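Nicotinate-nucleotide pyrophosphorylase (Ehrlichia chaffeensis, PDB 3L0G) probably catalyses the formation of nicotinate mononucleotide from quinolinate and phosphoribosyl pyrophosphate, with loss of carbon dioxide, in NAD biosynthesis. Local coordinates at residues Phe26-Ile30 against Pro71-Val76; Thr46-Ile51 against Ala109-Pro114; Phe57-Glu63 against Lys288-Ile294; Arg158-Lys162 against Tyr173-Leu177; Ile194-Ile198 against Glu222-Val228. One frame throughout, in Å; residues are numbered along the deposited sequence.

Interaction 1 (Phe26-Ile30 against Pro71-Val76)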
# COMPACT_ATOMS: atom_id res chain seq x y z
N PHE C 26 7.84 1.10 6.28
CA PHE C 26 8.05 -0.07 5.44
C PHE C 26 6.79 -0.95 5.37
O PHE C 26 6.84 -2.07 4.84
CB PHE C 26 9.25 -0.88 5.96
CG PHE C 26 10.54 -0.09 6.05
CD1 PHE C 26 11.14 0.39 4.92
CD2 PHE C 26 11.15 0.14 7.26
CE1 PHE C 26 12.33 1.08 4.99
CE2 PHE C 26 12.31 0.84 7.34
CZ PHE C 26 12.92 1.31 6.20
N SER C 27 5.67 -0.47 5.90
CA SER C 27 4.49 -1.35 6.03
C SER C 27 3.98 -1.86 4.66
O SER C 27 3.59 -3.03 4.53
CB SER C 27 3.35 -0.65 6.79
OG SER C 27 3.76 -0.29 8.11
N GLU C 28 3.98 -1.01 3.66
CA GLU C 28 3.48 -1.40 2.34
C GLU C 28 4.38 -2.48 1.69
O GLU C 28 3.89 -3.50 1.21
CB GLU C 28 3.34 -0.18 1.40
CG GLU C 28 2.78 -0.56 0.04
CD GLU C 28 2.61 0.62 -0.93
OE1 GLU C 28 3.24 1.69 -0.72
OE2 GLU C 28 1.83 0.45 -1.91
N ILE C 29 5.70 -2.24 1.67
CA ILE C 29 6.62 -3.22 1.06
C ILE C 29 6.64 -4.52 1.86
O ILE C 29 6.72 -5.60 1.28
CB ILE C 29 8.05 -2.66 0.82
CG1 ILE C 29 8.84 -2.43 2.14
CG2 ILE C 29 7.98 -1.41 -0.04
CD1 ILE C 29 10.37 -2.09 1.85
N ILE C 30 6.45 -4.43 3.16
CA ILE C 30 6.28 -5.64 3.98
C ILE C 30 5.07 -6.45 3.55
O ILE C 30 5.18 -7.64 3.33
CB ILE C 30 6.19 -5.32 5.51
CG1 ILE C 30 7.55 -4.89 6.02
CG2 ILE C 30 5.71 -6.56 6.32
CD1 ILE C 30 7.52 -4.10 7.32
N PRO C 71 14.46 -2.51 11.49
CA PRO C 71 13.04 -2.11 11.74
C PRO C 71 12.01 -2.96 10.98
O PRO C 71 10.89 -3.12 11.44
CB PRO C 71 13.00 -0.63 11.32
CG PRO C 71 14.49 -0.15 11.51
CD PRO C 71 15.29 -1.37 11.05
N ILE C 72 12.40 -3.55 9.85
CA ILE C 72 11.49 -4.40 9.11
C ILE C 72 11.28 -5.71 9.85
O ILE C 72 10.15 -6.18 9.98
CB ILE C 72 12.02 -4.68 7.70
CG1 ILE C 72 11.85 -3.42 6.87
CG2 ILE C 72 11.26 -5.85 7.09
CD1 ILE C 72 12.85 -3.27 5.74
N LEU C 73 12.37 -6.27 10.33
CA LEU C 73 12.34 -7.46 11.15
C LEU C 73 11.47 -7.21 12.39
O LEU C 73 10.64 -8.05 12.74
CB LEU C 73 13.78 -7.81 11.54
CG LEU C 73 13.93 -9.00 12.48
CD1 LEU C 73 15.32 -9.69 12.30
CD2 LEU C 73 13.68 -8.58 13.94
N GLU C 74 11.64 -6.05 13.03
CA GLU C 74 10.81 -5.70 14.17
C GLU C 74 9.33 -5.66 13.80
O GLU C 74 8.49 -6.19 14.54
CB GLU C 74 11.21 -4.36 14.80
CG GLU C 74 12.67 -4.29 15.32
CD GLU C 74 13.03 -2.90 15.89
OE1 GLU C 74 12.62 -2.64 17.03
OE2 GLU C 74 13.72 -2.08 15.22
N GLU C 75 8.99 -5.06 12.66
CA GLU C 75 7.58 -4.89 12.32
C GLU C 75 6.93 -6.24 12.03
O GLU C 75 5.81 -6.51 12.49
CB GLU C 75 7.40 -3.94 11.13
CG GLU C 75 5.96 -3.49 11.02
CD GLU C 75 5.74 -2.39 10.02
OE1 GLU C 75 6.53 -1.43 10.00
OE2 GLU C 75 4.74 -2.48 9.28
N VAL C 76 7.62 -7.09 11.28
CA VAL C 76 7.13 -8.44 11.02
C VAL C 76 6.96 -9.27 12.31
O VAL C 76 5.91 -9.92 12.51
CB VAL C 76 8.03 -9.21 10.00
CG1 VAL C 76 7.47 -10.60 9.72
CG2 VAL C 76 8.18 -8.43 8.71

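Interaction 2 (Thr46-Ile51 against Ala109-Pro114)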
# COMPACT_ATOMS: atom_id res chain seq x y z
N THR C 46 4.72 -25.74 6.45
CA THR C 46 4.80 -25.48 7.87
C THR C 46 3.49 -25.83 8.56
O THR C 46 3.51 -26.46 9.63
CB THR C 46 5.05 -24.00 8.16
OG1 THR C 46 6.38 -23.62 7.74
CG2 THR C 46 4.91 -23.76 9.67
N ASN C 47 2.37 -25.44 7.96
CA ASN C 47 1.06 -25.61 8.59
C ASN C 47 0.63 -27.07 8.64
O ASN C 47 -0.26 -27.43 9.41
CB ASN C 47 -0.02 -24.75 7.88
CG ASN C 47 0.20 -23.24 8.09
OD1 ASN C 47 -0.20 -22.42 7.26
ND2 ASN C 47 0.88 -22.90 9.17
N SER C 48 1.26 -27.90 7.82
CA SER C 48 0.92 -29.32 7.76
C SER C 48 1.80 -30.17 8.68
O SER C 48 1.48 -31.32 8.93
CB SER C 48 1.03 -29.85 6.33
OG SER C 48 0.12 -29.17 5.45
N ILE C 49 2.91 -29.61 9.17
CA ILE C 49 3.83 -30.35 10.00
C ILE C 49 3.79 -29.92 11.45
O ILE C 49 3.91 -30.75 12.34
CB ILE C 49 5.28 -30.19 9.51
CG1 ILE C 49 5.46 -30.80 8.12
CG2 ILE C 49 6.25 -30.82 10.53
CD1 ILE C 49 6.83 -30.46 7.46
N LEU C 50 3.63 -28.63 11.70
CA LEU C 50 3.84 -28.11 13.05
C LEU C 50 2.56 -27.81 13.77
O LEU C 50 1.56 -27.43 13.16
CB LEU C 50 4.72 -26.86 13.02
CG LEU C 50 6.17 -27.18 12.67
CD1 LEU C 50 6.93 -25.90 12.55
CD2 LEU C 50 6.79 -28.07 13.74
N ILE C 51 2.62 -27.97 15.08
CA ILE C 51 1.49 -27.78 15.95
C ILE C 51 1.88 -26.73 16.96
O ILE C 51 1.76 -25.55 16.67
CB ILE C 51 1.04 -29.13 16.63
CG1 ILE C 51 0.97 -30.29 15.62
CG2 ILE C 51 -0.34 -28.98 17.31
CD1 ILE C 51 0.81 -31.69 16.30
N ALA C 109 6.97 -22.27 16.42
CA ALA C 109 7.58 -22.50 15.12
C ALA C 109 6.60 -22.22 14.01
O ALA C 109 6.97 -21.63 13.01
CB ALA C 109 8.13 -23.89 15.01
N ILE C 110 5.35 -22.60 14.21
CA ILE C 110 4.33 -22.46 13.17
C ILE C 110 4.20 -21.01 12.73
O ILE C 110 3.80 -20.76 11.60
CB ILE C 110 2.94 -23.10 13.62
CG1 ILE C 110 2.04 -23.37 12.42
CG2 ILE C 110 2.22 -22.21 14.65
CD1 ILE C 110 0.71 -24.09 12.77
N TYR C 111 4.56 -20.05 13.60
CA TYR C 111 4.46 -18.62 13.27
C TYR C 111 5.77 -18.01 12.76
O TYR C 111 5.73 -17.08 11.97
CB TYR C 111 3.94 -17.80 14.48
CG TYR C 111 2.45 -18.02 14.73
CD1 TYR C 111 1.49 -17.28 14.02
CD2 TYR C 111 2.00 -18.95 15.66
CE1 TYR C 111 0.12 -17.48 14.22
CE2 TYR C 111 0.62 -19.15 15.88
CZ TYR C 111 -0.31 -18.41 15.16
OH TYR C 111 -1.67 -18.60 15.34
N LEU C 112 6.92 -18.57 13.17
CA LEU C 112 8.23 -18.10 12.71
C LEU C 112 8.63 -18.57 11.30
O LEU C 112 9.16 -17.79 10.52
CB LEU C 112 9.31 -18.54 13.71
CG LEU C 112 10.76 -18.12 13.50
CD1 LEU C 112 10.90 -16.62 13.54
CD2 LEU C 112 11.64 -18.82 14.59
N LEU C 113 8.44 -19.85 10.99
CA LEU C 113 8.96 -20.39 9.73
C LEU C 113 8.33 -19.80 8.47
O LEU C 113 9.00 -19.63 7.47
CB LEU C 113 8.88 -21.94 9.72
CG LEU C 113 9.70 -22.68 10.82
CD1 LEU C 113 9.89 -24.13 10.45
CD2 LEU C 113 11.05 -22.04 11.05
N PRO C 114 7.04 -19.46 8.49
CA PRO C 114 6.44 -18.83 7.30
C PRO C 114 6.90 -17.42 6.96
O PRO C 114 6.65 -16.93 5.84
CB PRO C 114 4.94 -18.82 7.64
CG PRO C 114 4.77 -19.92 8.60
CD PRO C 114 6.02 -19.86 9.47
O HOH W 1 1.38 -20.56 10.05
O HOH W 2 4.59 -24.38 16.33

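Interaction 3 (Phe57-Glu63 against Lys288-Ile294)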
# COMPACT_ATOMS: atom_id res chain seq x y z
N PHE C 57 15.44 -19.26 18.68
CA PHE C 57 16.00 -18.86 17.38
C PHE C 57 17.00 -17.73 17.50
O PHE C 57 16.97 -16.96 18.46
CB PHE C 57 14.86 -18.45 16.44
CG PHE C 57 14.27 -17.10 16.72
CD1 PHE C 57 14.77 -15.96 16.09
CD2 PHE C 57 13.19 -16.96 17.58
CE1 PHE C 57 14.23 -14.72 16.33
CE2 PHE C 57 12.65 -15.70 17.83
CZ PHE C 57 13.17 -14.58 17.21
N ALA C 58 17.86 -17.62 16.49
CA ALA C 58 18.77 -16.50 16.30
C ALA C 58 18.95 -16.17 14.81
O ALA C 58 19.06 -17.07 13.96
CB ALA C 58 20.15 -16.82 16.93
N ILE C 59 18.99 -14.88 14.51
CA ILE C 59 19.31 -14.39 13.19
C ILE C 59 20.77 -14.03 13.28
O ILE C 59 21.12 -13.13 14.02
CB ILE C 59 18.49 -13.11 12.86
CG1 ILE C 59 16.98 -13.39 12.96
CG2 ILE C 59 18.88 -12.55 11.50
CD1 ILE C 59 16.34 -13.77 11.68
N ASN C 60 21.61 -14.75 12.53
CA ASN C 60 23.05 -14.68 12.67
C ASN C 60 23.68 -14.32 11.34
O ASN C 60 23.33 -14.87 10.30
CB ASN C 60 23.61 -16.05 13.14
CG ASN C 60 23.29 -16.34 14.60
OD1 ASN C 60 23.27 -15.42 15.43
ND2 ASN C 60 23.07 -17.62 14.92
N THR C 61 24.59 -13.34 11.37
CA THR C 61 25.44 -13.05 10.22
C THR C 61 26.41 -14.20 9.93
O THR C 61 26.83 -14.92 10.86
CB THR C 61 26.31 -11.84 10.45
OG1 THR C 61 27.38 -12.17 11.36
CG2 THR C 61 25.49 -10.65 10.97
N ARG C 62 26.76 -14.36 8.66
CA ARG C 62 27.77 -15.32 8.25
C ARG C 62 29.03 -14.61 7.75
O ARG C 62 29.90 -15.27 7.19
CB ARG C 62 27.26 -16.24 7.14
CG ARG C 62 25.84 -16.78 7.27
CD ARG C 62 25.64 -17.58 8.52
NE ARG C 62 24.39 -18.35 8.45
CZ ARG C 62 23.79 -18.96 9.48
NH1 ARG C 62 24.29 -18.88 10.72
NH2 ARG C 62 22.66 -19.63 9.26
N GLU C 63 29.12 -13.28 7.94
CA GLU C 63 30.30 -12.49 7.55
C GLU C 63 30.15 -11.09 8.10
O GLU C 63 29.10 -10.75 8.61
CB GLU C 63 30.41 -12.39 6.03
CG GLU C 63 29.07 -12.01 5.39
CD GLU C 63 29.11 -11.77 3.90
OE1 GLU C 63 30.10 -11.22 3.38
OE2 GLU C 63 28.10 -12.10 3.25
N LYS C 288 24.27 -9.58 1.66
CA LYS C 288 25.03 -10.21 2.74
C LYS C 288 24.35 -11.51 3.17
O LYS C 288 23.13 -11.69 3.04
CB LYS C 288 25.16 -9.27 3.92
CG LYS C 288 26.01 -8.04 3.63
CD LYS C 288 27.42 -8.47 3.23
CE LYS C 288 28.40 -7.35 3.34
NZ LYS C 288 29.74 -7.79 2.88
N ASP C 289 25.17 -12.41 3.68
CA ASP C 289 24.72 -13.71 4.08
C ASP C 289 24.39 -13.65 5.57
O ASP C 289 25.27 -13.37 6.42
CB ASP C 289 25.82 -14.75 3.76
CG ASP C 289 25.35 -16.17 3.94
OD1 ASP C 289 24.17 -16.34 4.32
OD2 ASP C 289 26.17 -17.11 3.74
N ILE C 290 23.12 -13.90 5.85
CA ILE C 290 22.51 -13.84 7.19
C ILE C 290 21.49 -14.97 7.23
O ILE C 290 20.76 -15.16 6.26
CB ILE C 290 21.78 -12.50 7.41
CG1 ILE C 290 22.76 -11.33 7.24
CG2 ILE C 290 21.10 -12.45 8.80
CD1 ILE C 290 22.10 -9.92 7.17
N GLY C 291 21.45 -15.74 8.32
CA GLY C 291 20.56 -16.91 8.39
C GLY C 291 19.72 -16.97 9.63
O GLY C 291 19.96 -16.21 10.54
N LEU C 292 18.77 -17.90 9.67
CA LEU C 292 17.93 -18.14 10.83
C LEU C 292 18.30 -19.50 11.40
O LEU C 292 18.09 -20.52 10.76
CB LEU C 292 16.45 -18.12 10.44
CG LEU C 292 15.44 -18.38 11.58
CD1 LEU C 292 15.63 -17.39 12.71
CD2 LEU C 292 14.00 -18.32 11.06
N ASP C 293 18.87 -19.50 12.60
CA ASP C 293 19.36 -20.72 13.23
C ASP C 293 18.37 -21.05 14.35
O ASP C 293 18.01 -20.17 15.13
CB ASP C 293 20.77 -20.53 13.81
CG ASP C 293 21.86 -20.39 12.70
OD1 ASP C 293 21.75 -20.99 11.61
OD2 ASP C 293 22.87 -19.68 12.93
N ILE C 294 17.96 -22.30 14.39
CA ILE C 294 16.93 -22.81 15.30
C ILE C 294 17.49 -23.90 16.20
O ILE C 294 18.18 -24.76 15.74
CB ILE C 294 15.76 -23.48 14.51
CG1 ILE C 294 14.98 -22.45 13.70
CG2 ILE C 294 14.84 -24.22 15.44
CD1 ILE C 294 14.70 -21.15 14.42
O HOH W 3 22.73 -18.34 6.16
O HOH W 4 31.39 -9.43 4.46

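Interaction 4 (Arg158-Lys162 against Tyr173-Leu177). With FMT (formic acid), chain J.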
# COMPACT_ATOMS: atom_id res chain seq x y z
N ARG C 158 12.45 1.82 -3.76
CA ARG C 158 13.16 3.10 -3.85
C ARG C 158 13.56 3.60 -2.48
O ARG C 158 14.71 4.02 -2.24
CB ARG C 158 12.28 4.18 -4.51
CG ARG C 158 12.76 5.62 -4.36
CD ARG C 158 14.13 5.91 -4.98
NE ARG C 158 14.19 5.48 -6.36
CZ ARG C 158 13.52 6.04 -7.37
NH1 ARG C 158 12.74 7.11 -7.18
NH2 ARG C 158 13.64 5.52 -8.58
N MET C 159 12.58 3.60 -1.58
CA MET C 159 12.81 4.26 -0.30
C MET C 159 13.65 3.35 0.59
O MET C 159 14.52 3.84 1.28
CB MET C 159 11.47 4.70 0.36
CG MET C 159 10.79 5.88 -0.37
SD MET C 159 11.87 7.33 -0.59
CE MET C 159 12.05 7.82 1.14
N LEU C 160 13.43 2.03 0.58
CA LEU C 160 14.34 1.15 1.35
C LEU C 160 15.80 1.27 0.87
O LEU C 160 16.73 1.24 1.68
CB LEU C 160 13.91 -0.31 1.25
CG LEU C 160 14.84 -1.31 1.94
CD1 LEU C 160 15.03 -0.95 3.43
CD2 LEU C 160 14.31 -2.70 1.76
N ASP C 161 16.00 1.41 -0.44
CA ASP C 161 17.36 1.44 -1.01
C ASP C 161 18.06 2.73 -0.62
O ASP C 161 19.21 2.72 -0.12
CB ASP C 161 17.34 1.22 -2.52
CG ASP C 161 17.07 -0.26 -2.92
OD1 ASP C 161 16.75 -1.10 -2.03
OD2 ASP C 161 17.14 -0.57 -4.13
N LYS C 162 17.35 3.85 -0.76
CA LYS C 162 17.92 5.13 -0.37
C LYS C 162 18.15 5.19 1.15
O LYS C 162 19.14 5.72 1.57
CB LYS C 162 17.09 6.32 -0.86
CG LYS C 162 17.32 6.62 -2.35
CD LYS C 162 16.41 7.69 -2.84
CE LYS C 162 16.80 8.16 -4.23
NZ LYS C 162 18.05 8.92 -4.17
N TYR C 173 20.27 13.35 -2.95
CA TYR C 173 19.76 14.62 -3.50
C TYR C 173 18.25 14.73 -3.45
O TYR C 173 17.69 15.76 -3.07
CB TYR C 173 20.23 14.80 -4.94
CG TYR C 173 19.72 16.07 -5.58
CD1 TYR C 173 20.02 17.31 -5.05
CD2 TYR C 173 18.96 16.04 -6.73
CE1 TYR C 173 19.55 18.49 -5.66
CE2 TYR C 173 18.48 17.19 -7.32
CZ TYR C 173 18.76 18.41 -6.78
OH TYR C 173 18.27 19.57 -7.40
N ARG C 174 17.58 13.66 -3.85
CA ARG C 174 16.14 13.66 -3.92
C ARG C 174 15.63 12.23 -3.87
O ARG C 174 16.34 11.32 -4.20
CB ARG C 174 15.68 14.33 -5.22
CG ARG C 174 15.91 13.52 -6.51
CD ARG C 174 15.59 14.39 -7.75
NE ARG C 174 15.94 13.71 -8.99
CZ ARG C 174 15.44 13.98 -10.19
NH1 ARG C 174 14.55 14.95 -10.36
NH2 ARG C 174 15.80 13.24 -11.23
N ASP C 175 14.39 12.06 -3.42
CA ASP C 175 13.76 10.77 -3.29
C ASP C 175 13.22 10.30 -4.62
O ASP C 175 13.27 9.12 -4.92
CB ASP C 175 12.64 10.82 -2.26
CG ASP C 175 13.15 10.90 -0.82
OD1 ASP C 175 14.33 10.66 -0.55
OD2 ASP C 175 12.33 11.19 0.05
N ASN C 176 12.72 11.20 -5.43
CA ASN C 176 12.07 10.83 -6.68
C ASN C 176 11.87 12.05 -7.55
O ASN C 176 12.50 13.04 -7.33
CB ASN C 176 10.77 10.09 -6.39
CG ASN C 176 9.76 10.95 -5.68
OD1 ASN C 176 9.88 12.20 -5.61
ND2 ASN C 176 8.70 10.30 -5.19
N LEU C 177 11.02 11.98 -8.57
CA LEU C 177 10.88 13.07 -9.53
C LEU C 177 10.11 14.29 -9.03
O LEU C 177 10.10 15.32 -9.70
CB LEU C 177 10.25 12.56 -10.82
CG LEU C 177 11.14 11.60 -11.61
CD1 LEU C 177 10.40 11.06 -12.80
CD2 LEU C 177 12.45 12.31 -12.00
C FMT J . 18.33 11.11 -9.76
O1 FMT J . 17.94 11.76 -8.78
O2 FMT J . 17.76 11.14 -10.86

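Interaction 5 (Ile194-Ile198 against Glu222-Val228)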
# COMPACT_ATOMS: atom_id res chain seq x y z
N ILE C 194 20.61 23.69 -23.35
CA ILE C 194 20.73 23.87 -21.91
C ILE C 194 20.15 25.25 -21.48
O ILE C 194 19.38 25.36 -20.51
CB ILE C 194 22.21 23.76 -21.47
CG1 ILE C 194 22.68 22.29 -21.54
CG2 ILE C 194 22.40 24.36 -20.07
CD1 ILE C 194 24.17 22.10 -21.21
N THR C 195 20.51 26.31 -22.20
CA THR C 195 20.02 27.65 -21.86
C THR C 195 18.51 27.71 -21.91
O THR C 195 17.90 28.24 -20.99
CB THR C 195 20.65 28.74 -22.76
OG1 THR C 195 22.06 28.78 -22.52
CG2 THR C 195 20.01 30.18 -22.48
N LEU C 196 17.89 27.12 -22.93
CA LEU C 196 16.41 27.18 -23.02
C LEU C 196 15.73 26.35 -21.93
O LEU C 196 14.73 26.76 -21.36
CB LEU C 196 15.92 26.76 -24.40
CG LEU C 196 14.41 26.84 -24.63
CD1 LEU C 196 13.91 28.30 -24.74
CD2 LEU C 196 14.07 26.07 -25.89
N ALA C 197 16.29 25.18 -21.62
CA ALA C 197 15.76 24.36 -20.51
C ALA C 197 15.76 25.13 -19.18
O ALA C 197 14.73 25.17 -18.47
CB ALA C 197 16.56 23.02 -20.38
N ILE C 198 16.89 25.74 -18.83
CA ILE C 198 17.01 26.44 -17.56
C ILE C 198 16.06 27.64 -17.55
O ILE C 198 15.35 27.89 -16.55
CB ILE C 198 18.46 26.92 -17.27
CG1 ILE C 198 19.41 25.72 -17.06
CG2 ILE C 198 18.47 27.81 -16.01
CD1 ILE C 198 20.89 26.04 -17.25
N GLU C 222 28.31 26.13 -20.30
CA GLU C 222 27.02 26.76 -20.57
C GLU C 222 26.13 26.73 -19.32
O GLU C 222 25.39 27.66 -19.07
CB GLU C 222 26.31 26.13 -21.78
CG GLU C 222 24.97 26.80 -22.11
CD GLU C 222 24.26 26.20 -23.32
OE1 GLU C 222 24.73 25.19 -23.91
OE2 GLU C 222 23.23 26.78 -23.71
N SER C 223 26.21 25.66 -18.53
CA SER C 223 25.46 25.57 -17.28
C SER C 223 25.95 26.61 -16.26
O SER C 223 25.16 27.25 -15.57
CB SER C 223 25.59 24.15 -16.72
OG SER C 223 25.01 23.21 -17.61
N LEU C 224 27.26 26.79 -16.19
CA LEU C 224 27.87 27.79 -15.34
C LEU C 224 27.43 29.20 -15.73
O LEU C 224 27.17 30.02 -14.87
CB LEU C 224 29.40 27.73 -15.43
CG LEU C 224 30.22 26.90 -14.45
CD1 LEU C 224 31.71 27.14 -14.80
CD2 LEU C 224 29.94 27.22 -12.96
N SER C 225 27.37 29.46 -17.03
CA SER C 225 26.95 30.77 -17.54
C SER C 225 25.54 31.10 -17.10
O SER C 225 25.21 32.28 -16.89
CB SER C 225 27.01 30.80 -19.07
OG SER C 225 28.38 30.74 -19.47
N ASN C 226 24.73 30.04 -16.97
CA ASN C 226 23.35 30.16 -16.51
C ASN C 226 23.20 30.15 -14.98
O ASN C 226 22.10 30.15 -14.48
CB ASN C 226 22.47 29.07 -17.13
CG ASN C 226 22.13 29.34 -18.57
OD1 ASN C 226 22.96 29.16 -19.46
ND2 ASN C 226 20.93 29.80 -18.81
N ASN C 227 24.33 30.16 -14.26
CA ASN C 227 24.34 30.22 -12.80
C ASN C 227 23.57 29.09 -12.09
O ASN C 227 22.86 29.35 -11.13
CB ASN C 227 23.82 31.60 -12.34
CG ASN C 227 24.65 32.75 -12.86
OD1 ASN C 227 25.87 32.72 -12.79
ND2 ASN C 227 23.99 33.77 -13.38
N VAL C 228 23.71 27.84 -12.55
CA VAL C 228 23.05 26.71 -11.89
C VAL C 228 23.64 26.46 -10.52
O VAL C 228 24.73 26.90 -10.21
CB VAL C 228 23.09 25.41 -12.73
CG1 VAL C 228 22.27 25.58 -13.98
CG2 VAL C 228 24.50 25.01 -13.05
O HOH W 5 22.93 23.32 -24.87

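Interaction 1 (Phe26-Ile30 against Pro71-Val76)
A helix-helix contact forms where Phe26, Ser27 and Ile30, at the start of helix 27-38, meet Ile72, Glu75 and Val76 of helix 70-79. Phe26 sits at the N-cap position, and the CD1 methyl of Ile72 rests over one face of its ring in a CH-pi contact, 4.1 Å from the ring centroid and displaced toward the rim. The two side chains cross at about a right angle, and Ile72 CG1 lies 3.6 Å from Phe26 CD2. Pro71 touches the ring at its edge through CB. One turn on, Ile30 slides past Ile72 in the opposite direction, its CG1 lying 4.0 Å from Ile72 CG2, while its other branch, CG2, meets Val76 CG2. Leu160 of helix 158-167 and Phe122 of helix 116-139 also pack on Ile72, so the small bundle joins the N-terminal helices to the long helix 116-139 and to the part of the chain that builds the barrel. The polar end is different. Glu75 is extended, CG anti to its backbone N (chi1 -165°), and reaches across Ile30 CD1 to take a 2.7 Å hydrogen bond from Ser27 OG on the syn side of OE2. The long glutamate bridges the gap, so the short hydroxymethyl of Ser27 is enough to meet it. Ser27 of the second subunit packs against both residues.

Interaction 2 (Thr46-Ile51 against Ala109-Pro114)
The flat amide of Asn47 crosses the side chain of Ile110 at about a right angle, touching it through ND2, which lies 3.5 Å from Ile110 CG1. The same ND2 donates to a water that in turn donates to Ile110 O, so the amide is joined through this water to the backbone of Ile110, in the first turn of helix 109-112. The ring of Pro114 presents its CG to the CG2 methyl of Thr46, 4.0 Å away. OG1 of Thr46, anti to the carbonyl carbon (chi1 -69°), lies beside Leu113 CB, while CG2 lies against Ile110 and Pro114; the hydroxyl finds its polar partners in Asp43 and in His187 of the third subunit. Leu50 CD1 meets Ala109 CB at 3.4 Å, a pair tighter than usual van der Waals contact, and the small alanine lets the leucine come this near; CD1 also meets Leu113 CD1. A second water accepts a hydrogen bond from Ile110 N at 2.9 Å and donates to Ile51 O. Helix 44-49 is thus held to helix 109-112 and the residues after it mainly by apolar packing, while two waters serve three backbone groups, Ile110 N, Ile110 O and Ile51 O.

Interaction 3 (Phe57-Glu63 against Lys288-Ile294)
Arg62 bends at its second torsion (chi2 -59°), which folds the chain back over Gly291 toward Asp293. These groups decorate an antiparallel pairing between strands 54-61 and 290-294, the latter at the border of the four-stranded sheet of the N-terminal domain, so the C-terminal end of the chain completes a sheet begun near its start. Ala58 with Asp293 and Asn60 with Gly291 form the hydrogen-bonded pairs; Asp293 N to Ala58 O, at 2.8 Å, is nearly straight. On the face with Ile59, Ile290 and Leu292 the side chains are mostly apolar, Thr61 excepted, whose hydroxyl bonds to Gly97 and Ser100; Ile59 CG2 lies only 3.5 Å from Ile290 CG2. Helix 116-139 covers this face through Ile123. Glycine suits position 291 because the guanidinium of Arg62 passes directly over it. Glu63 OE2 accepts a hydrogen bond from Asp289 N, and Glu63 OE1 makes a weak salt bridge with Lys288 that a water also spans. On the opposite face, Arg62 grips Asp293 end-on: NH2 binds OD1 at 2.9 Å and NH1 binds OD2 at 2.7 Å, both in the guanidinium plane, while ND2 of Asn60, a residue whose OD1 bonds to Thr101, reaches the anti side of that same OD2 at 2.9 Å.

Interaction 4 (Arg158-Lys162 against Tyr173-Leu177)
The irregular loop around Asp175, with extended residues on either side of it, runs past the first turn of helix 158-167, the CA atoms of Met159 and Asp175 7.2 Å apart, and turns two successive carbonyls toward the side chains of that helix. Lys162 takes the first. Its chain is straight until it bends at the last torsion (chi4 -71°), which brings NZ to Arg174 O at 2.9 Å, nearly along the C=O axis; Ser149 and Ser172 share the ammonium. Arg158 takes the second through NH1, 3.1 Å from Asp175 O and in the carbonyl plane on a lone pair, although the oxygen is tilted 23° out of the guanidinium plane. Long basic chains suit both places, since each must reach from the helix to a backbone carbonyl oxygen of the loop. The arginine has other partners, Thr153 on NE and Asp37 of the third subunit on NH1, so it links helix, loop and neighbouring subunit. In the alpha/beta barrel of this family, residues 173-177 form the loop between helix 158-167 and strand 181-183. Met159 lies across Asp175, its CE methyl 3.6 Å from OD2. Arg174, whose side chain sets off away from the helix, holds a formate, probably from the crystallisation liquor: NE donates to O1 at 2.8 Å and NH2 to O2 at 2.9 Å, both almost straight. Lys184 and Arg151 also hydrogen-bond to it, consistent with a pocket for a substrate carboxylate.

Interaction 5 (Ile194-Ile198 against Glu222-Val228)
Ile198 and Ile194 make the tightly packed half of this contact, and Thr195 with Glu222 the polar half nearer solvent. On the packed side, the CD1 methyl of Ile198 touches both Asn226 CB, at 3.4 Å, and Val228 CG1, at 3.6 Å. A branched isoleucine suits this place, because its CD1 reaches the turn after helix 217-225 while CG2 stays back. Ile194 CB lies 3.7 Å from the carboxylate carbon CD of Glu222. The CG2 methyl of Ile194 touches Ser223 OG, which spends its own hydrogen bond on Gln219 O. On the polar side, Glu222 stretches out with CG anti to its backbone N (chi1 -178°), delivering its carboxylate to the first turn of helix 194-204. OE2 is gripped twice by one residue: Thr195 OG1 donates at 2.6 Å to the anti lone pair, and Thr195 N at 3.1 Å comes from above the carboxylate plane. OE1 is held through a water, which donates to it and accepts from Ile194 N at 2.8 Å. A negative group so close to the amino end of a helix is probably favoured by the helix dipole. Both helices pack on the same parallel sheet: Ile194 and Ser223 lean on Ile212, and Ile198 on Ile210, of strand 210-214, which runs between the two helices in the chain, while Ser223 also reaches Ile231 of strand 230-234.

Overall arrangement
From the N terminus, helix 27-38 meets helix 70-79 in interaction 1, closing a loop of 40 residues. Interaction 2 opens inside that loop and closes beyond it at 109-114, so the two cross. Interaction 3 opens at 57-63, crossing both, and closes only at 288-294, bringing the chain's end back to the sheet of the N-terminal domain. Interactions 4 and 5 follow in series, both nested within that long loop and both in the C-terminal domain, their centres 26 Å apart. Leu160 beside Phe26 and Ile72 couples interactions 1 and 4, and Leu112 beside Phe57 couples 2 and 3. Interaction 5 lies at the far end, about 62 Å between centres from interaction 2.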